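Local coordinates for HD domain protein (Enterococcus faecalis, PDB 4LRL), which probably hydrolyses deoxyribonucleoside triphosphates such as dGTP as a metal-binding HD-domain phosphohydrolase whose activity is regulated allosterically by nucleotides, at residues M275-I278 and L279-L283; L325-Y328 and F329-M333; L343-R346 and F347-K351. All blocks are in the same frame, centred on the assembly; numbering follows the deposited sequence.

Three turns of three helices illustrate how local side-chain packing adds up to tertiary structure. They come in chain order on helix 270-291 (contact 1), helix 322-332 (contact 2) and helix 338-348 with its exit (contact 3), all within the HD associated region. The centres of contacts 1 and 3 are about 9 Å apart, those of 2 and 3 about 10 Å and those of 1 and 2 about 13 Å. Leu-279, Leu-282 and Leu-283 meet Phe-329, Leu-279 also meets Phe-347, and Leu-348 packs on Phe-329 and Thr-330. Contacts 2 and 3 also meet the second subunit. Residues 347-351 carry the bundle to a dGTP bound between subunits.

Contact 1. Residues M275-I278 and L279-L283; sequences MEVI and LDHLL
Asp-280 N donates to Glu-276 O over 2.8 Å. The bond from Leu-279 N to Met-275 O, at 2.9 Å, is straighter. Its N-H...O angle is 169°. His-281 N to Val-277 O and Leu-282 N to Ile-278 O continue the i to i+4 pattern of an unbroken alpha-helix, here within helix 270-291. One turn apart, the side chains of Glu-276 and Asp-280 run side by side in the same direction. Glu-276 OE1 comes within 4.3 Å of Asp-280 OD1, with the two carboxylate planes turned 66° from each other. Each oxygen has its own partner on helix 142-149: Thr-144 OG1 is hydrogen-bonded to Glu-276 OE1, and His-147 ND1 to Asp-280 OD1.

The next pair round the helix is Val-277 and His-281. A chi1 of 168° sets the CG1 branch of Val-277 opposite its backbone N and on the carbonyl side, where it lies over the face of the imidazole, 4.1 Å from the ring centroid, in a CH-pi contact. Val-277 O also sits 3.4 Å above the plane of that ring, displaced toward the rim, while ND1 of His-281 is hydrogen-bonded to Tyr-384 O, which fixes the ring's rotation. Met-275, about 8 Å from a bound dGTP, rests on Phe-78 and Pro-352.

The carboxylates and His-281 thus turn to polar partners on helix 142-149 and at Tyr-384, while Ile-278, Leu-279 and Leu-282 face helices 322-332 and 338-348. Two like charges are held close, each given a neighbour on helix 142-149, and Glu-276 lies beside His-143 of the dATP site seen in other structures of this protein.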
ATOM      1  N   MET C 275      -6.530  14.158 -26.416  1.00 31.84           N
ATOM      2  CA  MET C 275      -6.754  12.977 -27.249  1.00 31.66           C
ATOM      3  C   MET C 275      -8.241  12.820 -27.585  1.00 31.92           C
ATOM      4  O   MET C 275      -8.606  12.381 -28.683  1.00 32.09           O
ATOM      5  CB  MET C 275      -6.208  11.725 -26.560  1.00 31.70           C
ATOM      6  CG  MET C 275      -4.683  11.675 -26.500  1.00 31.21           C
ATOM      7  SD  MET C 275      -3.945  11.571 -28.146  1.00 34.20           S
ATOM      8  CE  MET C 275      -4.359   9.890 -28.608  1.00 31.76           C
ATOM      9  N   GLU C 276      -9.092  13.185 -26.633  1.00 31.63           N
ATOM     10  CA  GLU C 276     -10.524  13.131 -26.826  1.00 32.29           C
ATOM     11  C   GLU C 276     -10.967  14.108 -27.919  1.00 32.77           C
ATOM     12  O   GLU C 276     -11.822  13.773 -28.747  1.00 33.31           O
ATOM     13  CB  GLU C 276     -11.237  13.416 -25.506  1.00 32.40           C
ATOM     14  CG  GLU C 276     -12.707  13.070 -25.517  1.00 34.37           C
ATOM     15  CD  GLU C 276     -13.580  14.168 -26.125  1.00 37.49           C
ATOM     16  OE1 GLU C 276     -14.658  13.831 -26.672  1.00 39.32           O
ATOM     17  OE2 GLU C 276     -13.198  15.364 -26.051  1.00 36.89           O
ATOM     18  N   VAL C 277     -10.381  15.304 -27.930  1.00 32.78           N
ATOM     19  CA  VAL C 277     -10.650  16.275 -28.983  1.00 33.28           C
ATOM     20  C   VAL C 277     -10.307  15.700 -30.358  1.00 33.75           C
ATOM     21  O   VAL C 277     -11.073  15.872 -31.300  1.00 34.66           O
ATOM     22  CB  VAL C 277      -9.934  17.649 -28.740  1.00 33.77           C
ATOM     23  CG1 VAL C 277      -9.992  18.517 -29.985  1.00 33.62           C
ATOM     24  CG2 VAL C 277     -10.576  18.399 -27.572  1.00 32.42           C
ATOM     25  N   ILE C 278      -9.177  14.999 -30.468  1.00 33.74           N
ATOM     26  CA  ILE C 278      -8.785  14.377 -31.731  1.00 33.67           C
ATOM     27  C   ILE C 278      -9.763  13.274 -32.143  1.00 33.76           C
ATOM     28  O   ILE C 278     -10.185  13.210 -33.299  1.00 34.45           O
ATOM     29  CB  ILE C 278      -7.329  13.869 -31.685  1.00 33.97           C
ATOM     30  CG1 ILE C 278      -6.387  15.030 -31.995  1.00 35.11           C
ATOM     31  CG2 ILE C 278      -7.092  12.724 -32.695  1.00 33.31           C
ATOM     32  CD1 ILE C 278      -5.105  14.936 -31.265  1.00 38.52           C
ATOM     33  N   LEU C 279     -10.134  12.424 -31.194  1.00 33.01           N
ATOM     34  CA  LEU C 279     -11.146  11.410 -31.435  1.00 33.18           C
ATOM     35  C   LEU C 279     -12.475  12.041 -31.900  1.00 33.80           C
ATOM     36  O   LEU C 279     -13.103  11.549 -32.841  1.00 34.19           O
ATOM     37  CB  LEU C 279     -11.365  10.577 -30.173  1.00 32.39           C
ATOM     38  CG  LEU C 279     -12.479   9.526 -30.143  1.00 32.72           C
ATOM     39  CD1 LEU C 279     -12.210   8.402 -31.143  1.00 32.37           C
ATOM     40  CD2 LEU C 279     -12.598   8.963 -28.732  1.00 31.02           C
ATOM     41  N   ASP C 280     -12.886  13.123 -31.241  1.00 33.35           N
ATOM     42  CA  ASP C 280     -14.152  13.784 -31.549  1.00 34.24           C
ATOM     43  C   ASP C 280     -14.156  14.231 -33.004  1.00 34.88           C
ATOM     44  O   ASP C 280     -15.082  13.931 -33.759  1.00 35.82           O
ATOM     45  CB  ASP C 280     -14.390  14.968 -30.594  1.00 33.89           C
ATOM     46  CG  ASP C 280     -15.695  15.715 -30.876  1.00 35.90           C
ATOM     47  OD1 ASP C 280     -16.652  15.558 -30.100  1.00 37.59           O
ATOM     48  OD2 ASP C 280     -15.778  16.470 -31.869  1.00 38.80           O
ATOM     49  N   HIS C 281     -13.096  14.926 -33.394  1.00 34.55           N
ATOM     50  CA  HIS C 281     -13.009  15.514 -34.718  1.00 34.84           C
ATOM     51  C   HIS C 281     -12.798  14.461 -35.798  1.00 35.26           C
ATOM     52  O   HIS C 281     -13.291  14.600 -36.924  1.00 36.01           O
ATOM     53  CB  HIS C 281     -11.899  16.551 -34.738  1.00 34.64           C
ATOM     54  CG  HIS C 281     -12.207  17.773 -33.931  1.00 34.69           C
ATOM     55  ND1 HIS C 281     -11.275  18.759 -33.692  1.00 34.28           N
ATOM     56  CD2 HIS C 281     -13.348  18.170 -33.314  1.00 34.48           C
ATOM     57  CE1 HIS C 281     -11.835  19.722 -32.979  1.00 35.52           C
ATOM     58  NE2 HIS C 281     -13.092  19.389 -32.733  1.00 34.29           N
ATOM     59  N   LEU C 282     -12.067  13.407 -35.438  1.00 34.49           N
ATOM     60  CA  LEU C 282     -11.874  12.240 -36.292  1.00 34.63           C
ATOM     61  C   LEU C 282     -13.198  11.580 -36.661  1.00 35.47           C
ATOM     62  O   LEU C 282     -13.448  11.291 -37.824  1.00 36.66           O
ATOM     63  CB  LEU C 282     -10.965  11.231 -35.588  1.00 34.00           C
ATOM     64  CG  LEU C 282     -10.778   9.830 -36.172  1.00 34.42           C
ATOM     65  CD1 LEU C 282     -10.172   9.911 -37.552  1.00 32.23           C
ATOM     66  CD2 LEU C 282      -9.912   8.979 -35.218  1.00 32.98           C
ATOM     67  N   LEU C 283     -14.047  11.348 -35.669  1.00 35.19           N
ATOM     68  CA  LEU C 283     -15.343  10.744 -35.926  1.00 36.29           C
ATOM     69  C   LEU C 283     -16.224  11.713 -36.700  1.00 37.67           C
ATOM     70  O   LEU C 283     -17.002  11.304 -37.569  1.00 38.76           O
ATOM     71  CB  LEU C 283     -16.023  10.321 -34.617  1.00 35.80           C
ATOM     72  CG  LEU C 283     -15.343   9.205 -33.811  1.00 34.24           C
ATOM     73  CD1 LEU C 283     -15.981   9.098 -32.451  1.00 34.22           C
ATOM     74  CD2 LEU C 283     -15.398   7.854 -34.527  1.00 35.78           C
TER

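Contact 2. Residues L325-Y328 and F329-M333; sequences LSTY and FTQWM
Phe-329 N bonds to Leu-325 O at 2.9 Å, and Trp-332 N to Tyr-328 O, also at 2.9 Å. Between them come the bond from Thr-330 N to Ser-326 O and a weak one, 3.4 Å long, from Gln-331 N to Thr-327 O, along helix 322-332.

Two aromatic side chains lie back along this backbone. With chi1 near -60° in both, CG stands opposite the carbonyl carbon, and each ring folds over the carbonyl oxygen four residues earlier. Leu-325 O is 3.0 Å above the plane of the Phe-329 ring, toward its rim, and the far end of the ring meets the side chain of Leu-325 one turn back, Phe-329 CZ lying 3.7 Å from Leu-325 CB. Tyr-328 O takes the equivalent place over the indole of Trp-332, whose CE2 is 4.0 Å from Tyr-328 CB. Tyr-328 itself runs side by side with Gln-331, whose amide end lies at the ring's edge. Polar ends are tied down elsewhere: Trp-332 NE1 by Leu-299 O, and Tyr-328 OH by Leu-303 N.

Phe-329 wedges onto Leu-279, Leu-282 and Leu-283 of helix 270-291, and Trp-332 reaches Ala-286 of that helix and Leu-340 of helix 338-348. Another side meets the second subunit: Thr-327 OG1, hydrogen-bonded to Gly-323 O in its own helix, also bonds weakly to Thr-327 OG1 of that copy, so the helix lies between bundle and interface.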
ATOM      1  N   LEU C 325     -13.692   0.581 -33.423  1.00 38.14           N
ATOM      2  CA  LEU C 325     -13.248   1.929 -33.787  1.00 37.28           C
ATOM      3  C   LEU C 325     -11.786   1.978 -34.203  1.00 36.71           C
ATOM      4  O   LEU C 325     -11.460   2.514 -35.264  1.00 36.93           O
ATOM      5  CB  LEU C 325     -13.514   2.928 -32.658  1.00 36.70           C
ATOM      6  CG  LEU C 325     -14.976   3.313 -32.403  1.00 37.45           C
ATOM      7  CD1 LEU C 325     -15.064   4.364 -31.324  1.00 37.11           C
ATOM      8  CD2 LEU C 325     -15.614   3.835 -33.651  1.00 40.23           C
ATOM      9  N   SER C 326     -10.909   1.405 -33.380  1.00 35.79           N
ATOM     10  CA  SER C 326      -9.483   1.443 -33.667  1.00 35.31           C
ATOM     11  C   SER C 326      -9.150   0.700 -34.963  1.00 36.10           C
ATOM     12  O   SER C 326      -8.279   1.127 -35.721  1.00 36.13           O
ATOM     13  CB  SER C 326      -8.649   0.943 -32.482  1.00 34.79           C
ATOM     14  OG  SER C 326      -9.061  -0.341 -32.078  1.00 35.64           O
ATOM     15  N   THR C 327      -9.873  -0.386 -35.229  1.00 36.45           N
ATOM     16  CA  THR C 327      -9.715  -1.124 -36.478  1.00 37.64           C
ATOM     17  C   THR C 327     -10.024  -0.237 -37.697  1.00 38.30           C
ATOM     18  O   THR C 327      -9.257  -0.197 -38.662  1.00 39.20           O
ATOM     19  CB  THR C 327     -10.570  -2.402 -36.485  1.00 38.44           C
ATOM     20  OG1 THR C 327     -10.163  -3.249 -35.400  1.00 37.05           O
ATOM     21  CG2 THR C 327     -10.415  -3.165 -37.815  1.00 39.39           C
ATOM     22  N   TYR C 328     -11.130   0.494 -37.630  1.00 38.13           N
ATOM     23  CA  TYR C 328     -11.488   1.396 -38.709  1.00 38.90           C
ATOM     24  C   TYR C 328     -10.494   2.552 -38.830  1.00 38.63           C
ATOM     25  O   TYR C 328     -10.124   2.924 -39.952  1.00 39.66           O
ATOM     26  CB  TYR C 328     -12.935   1.897 -38.576  1.00 38.80           C
ATOM     27  CG  TYR C 328     -14.002   0.819 -38.695  1.00 39.09           C
ATOM     28  CD1 TYR C 328     -15.274   1.014 -38.148  1.00 38.91           C
ATOM     29  CD2 TYR C 328     -13.746  -0.392 -39.342  1.00 40.02           C
ATOM     30  CE1 TYR C 328     -16.266   0.034 -38.252  1.00 39.05           C
ATOM     31  CE2 TYR C 328     -14.731  -1.383 -39.445  1.00 40.90           C
ATOM     32  CZ  TYR C 328     -15.986  -1.157 -38.897  1.00 40.76           C
ATOM     33  OH  TYR C 328     -16.968  -2.118 -38.997  1.00 43.33           O
ATOM     34  N   PHE C 329     -10.029   3.084 -37.695  1.00 37.38           N
ATOM     35  CA  PHE C 329      -9.021   4.166 -37.712  1.00 37.44           C
ATOM     36  C   PHE C 329      -7.720   3.762 -38.436  1.00 38.64           C
ATOM     37  O   PHE C 329      -7.133   4.568 -39.158  1.00 39.10           O
ATOM     38  CB  PHE C 329      -8.678   4.656 -36.300  1.00 36.41           C
ATOM     39  CG  PHE C 329      -9.860   5.156 -35.510  1.00 37.07           C
ATOM     40  CD1 PHE C 329      -9.793   5.215 -34.126  1.00 37.10           C
ATOM     41  CD2 PHE C 329     -11.042   5.549 -36.142  1.00 37.95           C
ATOM     42  CE1 PHE C 329     -10.874   5.670 -33.382  1.00 37.10           C
ATOM     43  CE2 PHE C 329     -12.120   5.996 -35.409  1.00 38.46           C
ATOM     44  CZ  PHE C 329     -12.036   6.061 -34.020  1.00 37.16           C
ATOM     45  N   THR C 330      -7.285   2.522 -38.239  1.00 39.11           N
ATOM     46  CA  THR C 330      -6.132   1.983 -38.955  1.00 41.18           C
ATOM     47  C   THR C 330      -6.326   1.995 -40.479  1.00 43.20           C
ATOM     48  O   THR C 330      -5.434   2.434 -41.202  1.00 44.05           O
ATOM     49  CB  THR C 330      -5.751   0.579 -38.434  1.00 41.66           C
ATOM     50  OG1 THR C 330      -5.413   0.680 -37.045  1.00 40.26           O
ATOM     51  CG2 THR C 330      -4.564  -0.009 -39.205  1.00 42.88           C
ATOM     52  N   GLN C 331      -7.487   1.546 -40.962  1.00 44.20           N
ATOM     53  CA  GLN C 331      -7.783   1.631 -42.400  1.00 46.74           C
ATOM     54  C   GLN C 331      -7.804   3.089 -42.836  1.00 46.65           C
ATOM     55  O   GLN C 331      -7.262   3.428 -43.882  1.00 48.53           O
ATOM     56  CB  GLN C 331      -9.135   1.017 -42.760  1.00 47.49           C
ATOM     57  CG  GLN C 331      -9.405  -0.419 -42.317  1.00 49.00           C
ATOM     58  CD  GLN C 331     -10.909  -0.670 -42.188  1.00 51.95           C
ATOM     59  OE1 GLN C 331     -11.722   0.225 -42.464  1.00 53.72           O
ATOM     60  NE2 GLN C 331     -11.286  -1.873 -41.758  1.00 51.82           N
ATOM     61  N   TRP C 332      -8.419   3.948 -42.021  1.00 45.21           N
ATOM     62  CA  TRP C 332      -8.596   5.371 -42.372  1.00 45.23           C
ATOM     63  C   TRP C 332      -7.292   6.135 -42.560  1.00 45.90           C
ATOM     64  O   TRP C 332      -7.258   7.144 -43.265  1.00 46.45           O
ATOM     65  CB  TRP C 332      -9.485   6.110 -41.362  1.00 42.73           C
ATOM     66  CG  TRP C 332     -10.903   5.610 -41.300  1.00 41.63           C
ATOM     67  CD1 TRP C 332     -11.494   4.699 -42.127  1.00 42.37           C
ATOM     68  CD2 TRP C 332     -11.919   6.026 -40.378  1.00 39.87           C
ATOM     69  NE1 TRP C 332     -12.802   4.506 -41.765  1.00 42.19           N
ATOM     70  CE2 TRP C 332     -13.093   5.310 -40.698  1.00 40.36           C
ATOM     71  CE3 TRP C 332     -11.953   6.941 -39.316  1.00 37.86           C
ATOM     72  CZ2 TRP C 332     -14.290   5.471 -39.988  1.00 39.91           C
ATOM     73  CZ3 TRP C 332     -13.147   7.101 -38.608  1.00 36.67           C
ATOM     74  CH2 TRP C 332     -14.294   6.368 -38.947  1.00 37.38           C
ATOM     75  N   MET C 333      -6.224   5.655 -41.929  1.00 46.43           N
ATOM     76  CA  MET C 333      -4.891   6.214 -42.148  1.00 47.22           C
ATOM     77  C   MET C 333      -4.533   6.264 -43.638  1.00 49.30           C
ATOM     78  O   MET C 333      -3.736   7.100 -44.053  1.00 49.77           O
ATOM     79  CB  MET C 333      -3.833   5.439 -41.350  1.00 47.26           C
ATOM     80  CG  MET C 333      -3.684   5.907 -39.893  1.00 45.57           C
ATOM     81  SD  MET C 333      -2.390   5.058 -38.939  1.00 47.46           S
ATOM     82  CE  MET C 333      -0.934   5.395 -39.939  1.00 50.12           C
TER

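Contact 3. Residues L343-R346 and F347-K351; sequences LAKR and FLMRK. With DGT (2'-deoxyguanosine-5'-triphosphate), chain R.
Lys-351 N returns to Arg-346 O at 2.8 Å after the i to i+4 bonds that end with Met-349 N on Lys-345 O. This is the 6→1 bond of a Schellman-type ending, with Arg-350 as the positive-phi residue (62°) that turns the chain out of helix 338-348.

The residues joined by that bond also pack: CB of Lys-351 lies 3.8 Å from CG of Arg-346, the two side chains crossing at about a right angle. The guanidinium of Arg-346 makes salt bridges with Asp-342 and Glu-447, although its buried NE has no partner in the model. One position back, Lys-345 CG touches Met-349 CG at 3.7 Å. Phe-347 meets the ring of Phe-78 edge-to-face, and Leu-348 packs on Thr-330 and Met-333.

The turn launches Arg-350 toward dGTP. Its chain is extended from CG to NE, and NE bonds to Phe-78 O, which steadies the guanidinium with one face against the guanine, N3 of dGTP standing 3.2 Å above the plane. Lys-354 and Lys-446, together with Lys-38, Asn-60, Gln-65 and Arg-68 of the second subunit, also hold the nucleotide, consistent with a regulatory site that joins subunits. At the alpha phosphate, whose phosphorus lies in the guanidinium plane, Arg-350 NH1 grips O5' of dGTP at 2.9 Å, while Arg-350 NH2 donates to O1A of dGTP at 2.7 Å and 167°.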
ATOM      1  N   LEU C 343      -5.757  12.681 -38.589  1.00 37.17           N
ATOM      2  CA  LEU C 343      -6.433  12.561 -37.287  1.00 35.82           C
ATOM      3  C   LEU C 343      -6.419  11.108 -36.812  1.00 35.75           C
ATOM      4  O   LEU C 343      -6.172  10.823 -35.639  1.00 34.90           O
ATOM      5  CB  LEU C 343      -7.875  13.091 -37.342  1.00 35.10           C
ATOM      6  CG  LEU C 343      -8.111  14.592 -37.556  1.00 35.62           C
ATOM      7  CD1 LEU C 343      -9.608  14.915 -37.698  1.00 35.45           C
ATOM      8  CD2 LEU C 343      -7.495  15.432 -36.443  1.00 35.14           C
ATOM      9  N   ALA C 344      -6.668  10.192 -37.742  1.00 36.74           N
ATOM     10  CA  ALA C 344      -6.580   8.773 -37.446  1.00 37.08           C
ATOM     11  C   ALA C 344      -5.178   8.427 -36.940  1.00 37.39           C
ATOM     12  O   ALA C 344      -5.046   7.718 -35.942  1.00 36.81           O
ATOM     13  CB  ALA C 344      -6.942   7.950 -38.662  1.00 37.84           C
ATOM     14  N   LYS C 345      -4.149   8.949 -37.612  1.00 38.38           N
ATOM     15  CA  LYS C 345      -2.764   8.736 -37.190  1.00 39.54           C
ATOM     16  C   LYS C 345      -2.519   9.355 -35.803  1.00 38.69           C
ATOM     17  O   LYS C 345      -1.903   8.723 -34.934  1.00 38.66           O
ATOM     18  CB  LYS C 345      -1.762   9.267 -38.230  1.00 40.78           C
ATOM     19  CG  LYS C 345      -0.328   8.834 -37.957  1.00 43.06           C
ATOM     20  CD  LYS C 345       0.560   8.882 -39.206  1.00 47.59           C
ATOM     21  CE  LYS C 345       1.795   7.964 -39.034  1.00 51.50           C
ATOM     22  NZ  LYS C 345       2.688   7.862 -40.247  1.00 54.86           N
ATOM     23  N   ARG C 346      -3.036  10.565 -35.590  1.00 37.67           N
ATOM     24  CA  ARG C 346      -2.838  11.261 -34.310  1.00 37.04           C
ATOM     25  C   ARG C 346      -3.438  10.515 -33.128  1.00 36.07           C
ATOM     26  O   ARG C 346      -2.869  10.541 -32.038  1.00 35.96           O
ATOM     27  CB  ARG C 346      -3.323  12.715 -34.369  1.00 36.37           C
ATOM     28  CG  ARG C 346      -2.479  13.557 -35.323  1.00 38.71           C
ATOM     29  CD  ARG C 346      -3.062  14.944 -35.597  1.00 39.73           C
ATOM     30  NE  ARG C 346      -2.253  15.968 -34.946  1.00 42.21           N
ATOM     31  CZ  ARG C 346      -1.409  16.778 -35.568  1.00 42.88           C
ATOM     32  NH1 ARG C 346      -1.262  16.721 -36.885  1.00 47.08           N
ATOM     33  NH2 ARG C 346      -0.724  17.669 -34.872  1.00 43.25           N
ATOM     34  N   PHE C 347      -4.561   9.834 -33.359  1.00 35.69           N
ATOM     35  CA  PHE C 347      -5.200   9.021 -32.325  1.00 35.25           C
ATOM     36  C   PHE C 347      -4.532   7.672 -32.092  1.00 35.75           C
ATOM     37  O   PHE C 347      -4.396   7.236 -30.950  1.00 36.16           O
ATOM     38  CB  PHE C 347      -6.690   8.796 -32.609  1.00 35.01           C
ATOM     39  CG  PHE C 347      -7.432   8.206 -31.441  1.00 35.27           C
ATOM     40  CD1 PHE C 347      -7.894   9.021 -30.413  1.00 34.45           C
ATOM     41  CD2 PHE C 347      -7.650   6.827 -31.354  1.00 36.15           C
ATOM     42  CE1 PHE C 347      -8.574   8.474 -29.321  1.00 34.85           C
ATOM     43  CE2 PHE C 347      -8.331   6.266 -30.264  1.00 34.39           C
ATOM     44  CZ  PHE C 347      -8.789   7.084 -29.250  1.00 35.07           C
ATOM     45  N   LEU C 348      -4.132   6.998 -33.162  1.00 36.23           N
ATOM     46  CA  LEU C 348      -3.444   5.718 -33.007  1.00 36.66           C
ATOM     47  C   LEU C 348      -2.033   5.875 -32.451  1.00 36.97           C
ATOM     48  O   LEU C 348      -1.585   5.041 -31.669  1.00 37.08           O
ATOM     49  CB  LEU C 348      -3.416   4.948 -34.328  1.00 37.44           C
ATOM     50  CG  LEU C 348      -4.775   4.462 -34.843  1.00 37.54           C
ATOM     51  CD1 LEU C 348      -4.657   4.095 -36.324  1.00 38.33           C
ATOM     52  CD2 LEU C 348      -5.349   3.298 -34.007  1.00 36.29           C
ATOM     53  N   MET C 349      -1.357   6.950 -32.851  1.00 37.17           N
ATOM     54  CA  MET C 349       0.064   7.174 -32.527  1.00 38.36           C
ATOM     55  C   MET C 349       0.307   8.106 -31.314  1.00 37.25           C
ATOM     56  O   MET C 349       1.461   8.376 -30.957  1.00 37.41           O
ATOM     57  CB  MET C 349       0.821   7.712 -33.765  1.00 40.03           C
ATOM     58  CG  MET C 349       0.764   6.837 -35.034  1.00 42.74           C
ATOM     59  SD  MET C 349       0.724   5.075 -34.677  1.00 49.91           S
ATOM     60  CE  MET C 349       0.608   4.347 -36.317  1.00 51.37           C
ATOM     61  N   ARG C 350      -0.787   8.582 -30.700  1.00 35.41           N
ATOM     62  CA  ARG C 350      -0.763   9.483 -29.537  1.00 34.39           C
ATOM     63  C   ARG C 350      -0.098  10.826 -29.837  1.00 34.71           C
ATOM     64  O   ARG C 350       1.048  11.069 -29.456  1.00 35.33           O
ATOM     65  CB  ARG C 350      -0.145   8.807 -28.294  1.00 34.65           C
ATOM     66  CG  ARG C 350      -0.353   9.583 -26.986  1.00 34.33           C
ATOM     67  CD  ARG C 350       0.468   9.016 -25.837  1.00 32.97           C
ATOM     68  NE  ARG C 350       0.253   9.707 -24.558  1.00 33.30           N
ATOM     69  CZ  ARG C 350       0.743  10.909 -24.233  1.00 33.91           C
ATOM     70  NH1 ARG C 350       0.484  11.425 -23.041  1.00 33.44           N
ATOM     71  NH2 ARG C 350       1.467  11.618 -25.094  1.00 33.52           N
ATOM     72  N   LYS C 351      -0.831  11.693 -30.529  1.00 34.56           N
ATOM     73  CA  LYS C 351      -0.365  13.045 -30.826  1.00 35.39           C
ATOM     74  C   LYS C 351      -1.430  13.998 -30.338  1.00 35.04           C
ATOM     75  O   LYS C 351      -2.185  14.536 -31.145  1.00 34.60           O
ATOM     76  CB  LYS C 351      -0.154  13.275 -32.329  1.00 35.85           C
ATOM     77  CG  LYS C 351       0.645  12.213 -33.061  1.00 36.21           C
ATOM     78  CD  LYS C 351       2.086  12.239 -32.674  1.00 36.67           C
ATOM     79  CE  LYS C 351       2.903  11.313 -33.574  1.00 38.99           C
ATOM     80  NZ  LYS C 351       4.249  11.093 -32.989  1.00 38.11           N
TER
HETATM   81  PG  DGT R 502       5.791  17.725 -23.083  0.75 59.71           P
HETATM   82  O1G DGT R 502       6.059  17.973 -21.609  0.75 58.65           O
HETATM   83  O2G DGT R 502       6.011  18.952 -23.957  0.75 58.83           O
HETATM   84  O3G DGT R 502       6.407  16.444 -23.622  0.75 58.44           O
HETATM   85  O3B DGT R 502       4.205  17.456 -23.251  1.00 54.82           O
HETATM   86  PB  DGT R 502       3.235  17.135 -22.020  1.00 51.95           P
HETATM   87  O1B DGT R 502       2.365  18.339 -21.770  1.00 51.92           O
HETATM   88  O2B DGT R 502       4.025  16.527 -20.888  1.00 53.40           O
HETATM   89  O3A DGT R 502       2.300  15.991 -22.641  1.00 46.87           O
HETATM   90  PA  DGT R 502       2.727  14.468 -22.910  1.00 39.59           P
HETATM   91  O1A DGT R 502       2.095  14.085 -24.219  1.00 39.67           O
HETATM   92  O2A DGT R 502       4.183  14.201 -22.709  1.00 40.46           O
HETATM   93  O5' DGT R 502       1.907  13.672 -21.772  1.00 40.89           O
HETATM   94  C5' DGT R 502       1.888  14.056 -20.401  1.00 38.88           C
HETATM   95  C4' DGT R 502       2.112  12.837 -19.509  1.00 38.72           C
HETATM   96  O4' DGT R 502       1.393  11.671 -19.945  1.00 36.57           O
HETATM   97  C3' DGT R 502       3.570  12.401 -19.546  1.00 39.22           C
HETATM   98  O3' DGT R 502       4.420  13.254 -18.758  1.00 41.20           O
HETATM   99  C2' DGT R 502       3.498  10.951 -19.083  1.00 36.54           C
HETATM  100  C1' DGT R 502       2.090  10.505 -19.482  1.00 34.09           C
HETATM  101  N9  DGT R 502       2.111   9.458 -20.533  1.00 30.55           N
HETATM  102  C8  DGT R 502       1.477   8.271 -20.456  1.00 30.94           C
HETATM  103  N7  DGT R 502       1.669   7.518 -21.573  1.00 26.98           N
HETATM  104  C5  DGT R 502       2.448   8.243 -22.397  1.00 27.55           C
HETATM  105  C6  DGT R 502       3.058   8.058 -23.744  1.00 27.07           C
HETATM  106  O6  DGT R 502       2.889   7.031 -24.431  1.00 28.06           O
HETATM  107  N1  DGT R 502       3.797   9.040 -24.243  1.00 27.26           N
HETATM  108  C2  DGT R 502       4.035  10.177 -23.578  1.00 27.63           C
HETATM  109  N2  DGT R 502       4.808  11.098 -24.186  1.00 27.66           N
HETATM  110  N3  DGT R 502       3.517  10.434 -22.346  1.00 29.34           N
HETATM  111  C4  DGT R 502       2.734   9.515 -21.711  1.00 29.24           C